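PDB 5XOB: tRNA(Ile2) 2-agmatinylcytidine synthetase TiaS from Archaeoglobus fulgidus, which catalyses the ATP-dependent joining of agmatine to the wobble cytidine of an isoleucine tRNA, forming 2-agmatinylcytidine and switching the codon read from AUG to AUA. Local coordinates for residues A[286-291]-A[295-300]; A[311-316]-A[387-392]. One frame throughout, in Å; residues are numbered along the deposited sequence.

Contact 1: residues A[286-291]-A[295-300]; sequences FFEIDT and SVKCAA
Phe287 and Cys298 face each other as an antiparallel hydrogen-bonded pair. Phe287 N gives to Cys298 O, and Cys298 N gives to Phe287 O at 3.0 Å with a nearly straight N-H...O angle of 165°. Ile289 and Val296 repeat the pattern, with Val296 N to Ile289 O at 3.1 Å. Four backbone amides and four carbonyls are thus satisfied across the hairpin. The alternate residues turn their amides and carbonyls outward: Phe286 and Glu288 bond to the backbone of Tyr278, Thr274 and Leu275, and Lys297 to Ile331. The hairpin of strands 284-291 and 294-300 belongs to the OB fold, a nucleic acid-binding beta barrel. On the inner side Cys298 CB sits over one face of the Phe287 ring, 3.8 Å from its centroid. Cys298 SG lies oblique to that ring and meets Ile289 CD1 at 3.7 Å. Ile289 CG1 stands between N and carbonyl carbon (chi1 56°), and this carries CD1 across to the sulfur. Nearby, Thr291 OG1 bonds to Phe293 N and Gly294 O in the turn, while also touching Val296 CG2. The face with Glu288, Lys297 and Ser295 is polar there, but further along it Ala299 CB lies over one face of the Phe286 ring. Glu288 and Lys297 run side by side. Glu288 OE2 stays 4.3 Å from Lys297 NZ, beyond a salt bridge. Glu288 OE1 lies 2.7 Å from Ser295 OG. With an alanine here in place of the glutamate, Lys297 would probably lose its nearby opposite charge, and Ser295 OG its carboxylate neighbour.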
loop_
_atom_site.group_PDB
_atom_site.type_symbol
_atom_site.label_atom_id
_atom_site.label_comp_id
_atom_site.label_asym_id
_atom_site.label_seq_id
_atom_site.Cartn_x
_atom_site.Cartn_y
_atom_site.Cartn_z
ATOM N N PHE A 286 -8.317 -16.304 -9.578
ATOM C CA PHE A 286 -9.297 -16.201 -8.485
ATOM C C PHE A 286 -9.379 -17.462 -7.658
ATOM O O PHE A 286 -8.993 -18.533 -8.103
ATOM C CB PHE A 286 -10.698 -15.916 -9.016
ATOM C CG PHE A 286 -10.853 -14.559 -9.614
ATOM C CD1 PHE A 286 -11.688 -13.617 -9.029
ATOM C CD2 PHE A 286 -10.166 -14.219 -10.769
ATOM C CE1 PHE A 286 -11.834 -12.360 -9.588
ATOM C CE2 PHE A 286 -10.305 -12.966 -11.331
ATOM C CZ PHE A 286 -11.140 -12.032 -10.741
ATOM N N PHE A 287 -9.911 -17.314 -6.451
ATOM C CA PHE A 287 -10.241 -18.448 -5.616
ATOM C C PHE A 287 -11.178 -17.984 -4.516
ATOM O O PHE A 287 -11.599 -16.828 -4.511
ATOM C CB PHE A 287 -8.980 -19.111 -5.054
ATOM C CG PHE A 287 -8.164 -18.230 -4.165
ATOM C CD1 PHE A 287 -8.376 -18.227 -2.795
ATOM C CD2 PHE A 287 -7.155 -17.436 -4.689
ATOM C CE1 PHE A 287 -7.612 -17.427 -1.964
ATOM C CE2 PHE A 287 -6.386 -16.636 -3.864
ATOM C CZ PHE A 287 -6.616 -16.631 -2.500
ATOM N N GLU A 288 -11.525 -18.896 -3.614
ATOM C CA GLU A 288 -12.484 -18.619 -2.556
ATOM C C GLU A 288 -12.092 -19.326 -1.290
ATOM O O GLU A 288 -11.423 -20.358 -1.315
ATOM C CB GLU A 288 -13.883 -19.092 -2.937
ATOM C CG GLU A 288 -14.793 -18.030 -3.535
ATOM C CD GLU A 288 -16.229 -18.509 -3.685
ATOM O OE1 GLU A 288 -16.640 -19.428 -2.934
ATOM O OE2 GLU A 288 -16.952 -17.967 -4.551
ATOM N N ILE A 289 -12.568 -18.772 -0.186
ATOM C CA ILE A 289 -12.250 -19.257 1.139
ATOM C C ILE A 289 -13.533 -19.169 1.964
ATOM O O ILE A 289 -14.386 -18.309 1.701
ATOM C CB ILE A 289 -11.128 -18.404 1.776
ATOM C CG1 ILE A 289 -11.528 -16.918 1.801
ATOM C CG2 ILE A 289 -9.824 -18.576 1.004
ATOM C CD1 ILE A 289 -10.539 -16.002 2.497
ATOM N N ASP A 290 -13.686 -20.059 2.943
ATOM C CA ASP A 290 -14.817 -19.964 3.864
ATOM C C ASP A 290 -14.374 -19.245 5.126
ATOM O O ASP A 290 -13.372 -19.619 5.748
ATOM C CB ASP A 290 -15.402 -21.337 4.217
ATOM C CG ASP A 290 -16.679 -21.232 5.063
ATOM O OD1 ASP A 290 -16.573 -21.018 6.289
ATOM O OD2 ASP A 290 -17.788 -21.366 4.503
ATOM N N THR A 291 -15.145 -18.228 5.502
ATOM C CA THR A 291 -14.833 -17.398 6.657
ATOM C C THR A 291 -16.034 -17.175 7.552
ATOM O O THR A 291 -17.184 -17.380 7.152
ATOM C CB THR A 291 -14.373 -15.994 6.234
ATOM O OG1 THR A 291 -15.510 -15.214 5.840
ATOM C CG2 THR A 291 -13.377 -16.075 5.084
ATOM N N SER A 295 -18.693 -17.113 2.537
ATOM C CA SER A 295 -17.826 -17.329 1.384
ATOM C C SER A 295 -17.309 -16.005 0.824
ATOM O O SER A 295 -18.088 -15.083 0.564
ATOM C CB SER A 295 -18.583 -18.096 0.296
ATOM O OG SER A 295 -17.808 -18.194 -0.886
ATOM N N VAL A 296 -15.990 -15.929 0.629
ATOM C CA VAL A 296 -15.334 -14.695 0.180
ATOM C C VAL A 296 -14.363 -14.932 -0.982
ATOM O O VAL A 296 -13.532 -15.842 -0.946
ATOM C CB VAL A 296 -14.579 -14.006 1.340
ATOM C CG1 VAL A 296 -14.076 -12.637 0.904
ATOM C CG2 VAL A 296 -15.477 -13.869 2.566
ATOM N N LYS A 297 -14.463 -14.072 -1.992
ATOM C CA LYS A 297 -13.678 -14.189 -3.211
ATOM C C LYS A 297 -12.371 -13.455 -2.991
ATOM O O LYS A 297 -12.372 -12.313 -2.543
ATOM C CB LYS A 297 -14.407 -13.559 -4.410
ATOM C CG LYS A 297 -15.706 -14.239 -4.824
ATOM C CD LYS A 297 -16.900 -13.769 -3.994
ATOM C CE LYS A 297 -17.951 -14.859 -3.824
ATOM N NZ LYS A 297 -18.900 -14.568 -2.711
ATOM N N CYS A 298 -11.261 -14.113 -3.300
ATOM C CA CYS A 298 -9.956 -13.470 -3.286
ATOM C C CYS A 298 -9.359 -13.489 -4.674
ATOM O O CYS A 298 -9.660 -14.381 -5.475
ATOM C CB CYS A 298 -9.033 -14.186 -2.326
ATOM S SG CYS A 298 -9.719 -14.233 -0.670
ATOM N N ALA A 299 -8.498 -12.510 -4.940
ATOM C CA ALA A 299 -7.974 -12.283 -6.281
ATOM C C ALA A 299 -6.517 -11.814 -6.286
ATOM O O ALA A 299 -6.130 -10.944 -5.505
ATOM C CB ALA A 299 -8.845 -11.268 -7.008
ATOM N N ALA A 300 -5.731 -12.411 -7.183
ATOM C CA ALA A 300 -4.386 -11.952 -7.527
ATOM C C ALA A 300 -4.382 -11.514 -8.993
ATOM O O ALA A 300 -4.279 -12.351 -9.895
ATOM C CB ALA A 300 -3.377 -13.068 -7.308
#

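Contact 2: residues A[311-316]-A[387-392]; sequences IRLLRK and RELQPG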
loop_
_atom_site.group_PDB
_atom_site.type_symbol
_atom_site.label_atom_id
_atom_site.label_comp_id
_atom_site.label_asym_id
_atom_site.label_seq_id
_atom_site.Cartn_x
_atom_site.Cartn_y
_atom_site.Cartn_z
ATOM N N ILE A 311 -0.004 -18.202 -5.527
ATOM C CA ILE A 311 -1.451 -18.326 -5.374
ATOM C C ILE A 311 -1.974 -19.511 -6.176
ATOM O O ILE A 311 -2.781 -20.279 -5.673
ATOM C CB ILE A 311 -2.200 -17.045 -5.801
ATOM C CG1 ILE A 311 -1.860 -15.878 -4.861
ATOM C CG2 ILE A 311 -3.708 -17.281 -5.831
ATOM C CD1 ILE A 311 -2.253 -16.084 -3.408
ATOM N N ARG A 312 -1.507 -19.662 -7.416
ATOM C CA ARG A 312 -1.959 -20.759 -8.284
ATOM C C ARG A 312 -1.832 -22.145 -7.643
ATOM O O ARG A 312 -2.577 -23.059 -7.998
ATOM C CB ARG A 312 -1.220 -20.739 -9.631
ATOM C CG ARG A 312 -1.716 -19.660 -10.584
ATOM C CD ARG A 312 -1.591 -20.056 -12.048
ATOM N NE ARG A 312 -1.619 -18.874 -12.909
ATOM C CZ ARG A 312 -0.577 -18.067 -13.117
ATOM N NH1 ARG A 312 0.598 -18.299 -12.529
ATOM N NH2 ARG A 312 -0.710 -17.012 -13.916
ATOM N N LEU A 313 -0.906 -22.298 -6.698
ATOM C CA LEU A 313 -0.702 -23.580 -6.024
ATOM C C LEU A 313 -1.876 -24.006 -5.143
ATOM O O LEU A 313 -2.637 -24.901 -5.528
ATOM C CB LEU A 313 0.601 -23.568 -5.208
ATOM C CG LEU A 313 1.888 -23.299 -6.000
ATOM C CD1 LEU A 313 3.119 -23.643 -5.169
ATOM C CD2 LEU A 313 1.912 -24.063 -7.320
ATOM N N LEU A 314 -2.027 -23.348 -3.992
ATOM C CA LEU A 314 -2.914 -23.794 -2.892
ATOM C C LEU A 314 -4.171 -24.600 -3.278
ATOM O O LEU A 314 -4.754 -24.421 -4.358
ATOM C CB LEU A 314 -3.269 -22.610 -1.955
ATOM C CG LEU A 314 -4.324 -21.518 -2.241
ATOM C CD1 LEU A 314 -3.871 -20.188 -1.648
ATOM C CD2 LEU A 314 -4.648 -21.334 -3.711
ATOM N N ARG A 315 -4.575 -25.480 -2.363
ATOM C CA ARG A 315 -5.636 -26.451 -2.612
ATOM C C ARG A 315 -6.673 -26.444 -1.484
ATOM O O ARG A 315 -6.404 -25.951 -0.385
ATOM C CB ARG A 315 -5.029 -27.838 -2.781
ATOM N N LYS A 316 -7.855 -26.991 -1.776
ATOM C CA LYS A 316 -8.987 -27.014 -0.838
ATOM C C LYS A 316 -8.582 -27.226 0.619
ATOM O O LYS A 316 -7.713 -28.046 0.922
ATOM C CB LYS A 316 -10.000 -28.101 -1.228
ATOM C CG LYS A 316 -11.233 -27.581 -1.954
ATOM C CD LYS A 316 -12.065 -28.715 -2.544
ATOM C CE LYS A 316 -13.295 -28.201 -3.284
ATOM N NZ LYS A 316 -14.418 -27.864 -2.364
ATOM N N ARG A 387 3.482 -31.131 -1.373
ATOM C CA ARG A 387 3.265 -29.960 -2.231
ATOM C C ARG A 387 4.487 -29.036 -2.254
ATOM O O ARG A 387 5.345 -29.092 -1.370
ATOM C CB ARG A 387 2.027 -29.197 -1.770
ATOM N N GLU A 388 4.544 -28.186 -3.274
ATOM C CA GLU A 388 5.673 -27.273 -3.492
ATOM C C GLU A 388 5.612 -26.029 -2.583
ATOM O O GLU A 388 6.637 -25.402 -2.295
ATOM C CB GLU A 388 5.688 -26.858 -4.970
ATOM C CG GLU A 388 6.802 -25.907 -5.387
ATOM C CD GLU A 388 6.596 -25.361 -6.788
ATOM O OE1 GLU A 388 5.781 -25.932 -7.547
ATOM O OE2 GLU A 388 7.251 -24.354 -7.128
ATOM N N LEU A 389 4.409 -25.695 -2.127
ATOM C CA LEU A 389 4.150 -24.460 -1.400
ATOM C C LEU A 389 4.521 -24.590 0.070
ATOM O O LEU A 389 3.903 -25.363 0.790
ATOM C CB LEU A 389 2.662 -24.132 -1.517
ATOM C CG LEU A 389 2.140 -22.817 -0.944
ATOM C CD1 LEU A 389 2.481 -21.651 -1.860
ATOM C CD2 LEU A 389 0.637 -22.911 -0.744
ATOM N N GLN A 390 5.524 -23.836 0.515
ATOM C CA GLN A 390 5.870 -23.799 1.937
ATOM C C GLN A 390 4.885 -22.912 2.703
ATOM O O GLN A 390 4.297 -21.992 2.130
ATOM C CB GLN A 390 7.303 -23.285 2.166
ATOM C CG GLN A 390 8.413 -24.267 1.805
ATOM C CD GLN A 390 9.153 -23.887 0.531
ATOM O OE1 GLN A 390 9.798 -22.838 0.468
ATOM N NE2 GLN A 390 9.077 -24.746 -0.486
ATOM N N PRO A 391 4.699 -23.185 4.006
ATOM C CA PRO A 391 3.960 -22.241 4.833
ATOM C C PRO A 391 4.715 -20.937 4.965
ATOM O O PRO A 391 5.913 -20.877 4.674
ATOM C CB PRO A 391 3.901 -22.920 6.210
ATOM C CG PRO A 391 4.244 -24.344 5.975
ATOM C CD PRO A 391 5.131 -24.367 4.769
ATOM N N GLY A 392 4.021 -19.910 5.427
ATOM C CA GLY A 392 4.649 -18.628 5.656
ATOM C C GLY A 392 3.932 -17.506 4.952
ATOM O O GLY A 392 2.758 -17.616 4.605
#
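Leu313 CD1 packs against Leu389 CB at 3.7 Å, the closest approach between 311-316 and 387-392. Leu313 CD1 also lies 3.9 Å from Leu389 CD1, so this methyl touches both the base and one branch of that side chain. This is the tight part of the contact. The other branch turns to the next residue: Leu389 CD2 meets Leu314 CB at 4.1 Å. With chi1 -175° and chi2 77°, the two methyls of Leu389 go to different leucines. Leu314 forms a buried but more distant flank. Behind it, Leu389 also rests on Ile338 of strand 335-338, and Leu314 on Pro277. The solvent side is looser. Leu313 is itself exposed, and Leu313 CD1 comes nearest to Glu388 at CB, 4.1 Å. Glu388 is an exposed residue, with its chain extended. The contact joins the end region of helix 307-313, in the OB-fold domain, to the loop through which the chain returns from the zinc ribbon to strand 392-395. Polar links on each side run elsewhere: Arg312 NE forms a salt bridge with Asp279, and Gln390 O accepts from Tyr394 OH. Only 198 Å² is buried between the segments, and no hydrogen bond crosses. The join therefore rests on apolar, mostly leucine, packing, which sets no strict direction and could probably tolerate small shifts of the loop.

Overall arrangement
Contact 1 comes first along the chain and contact 2 follows, their centres about 15 Å apart on the same side of the chain's centre. Strand 294-300 is followed by helix 307-313, so the hairpin of contact 1 runs on into the first half of contact 2. The two also touch: Phe287 CE2 packs on Ile311 CG2 at 3.4 Å, and Ala300 CB on Ile311 CG1 at 4.0 Å. Ile311 thus ties the helix to the barrel wall. The second half of contact 2 returns after the zinc ribbon. Contact 1 lies within the OB fold, whereas contact 2 marks where the mobile ribbon's return loop meets it.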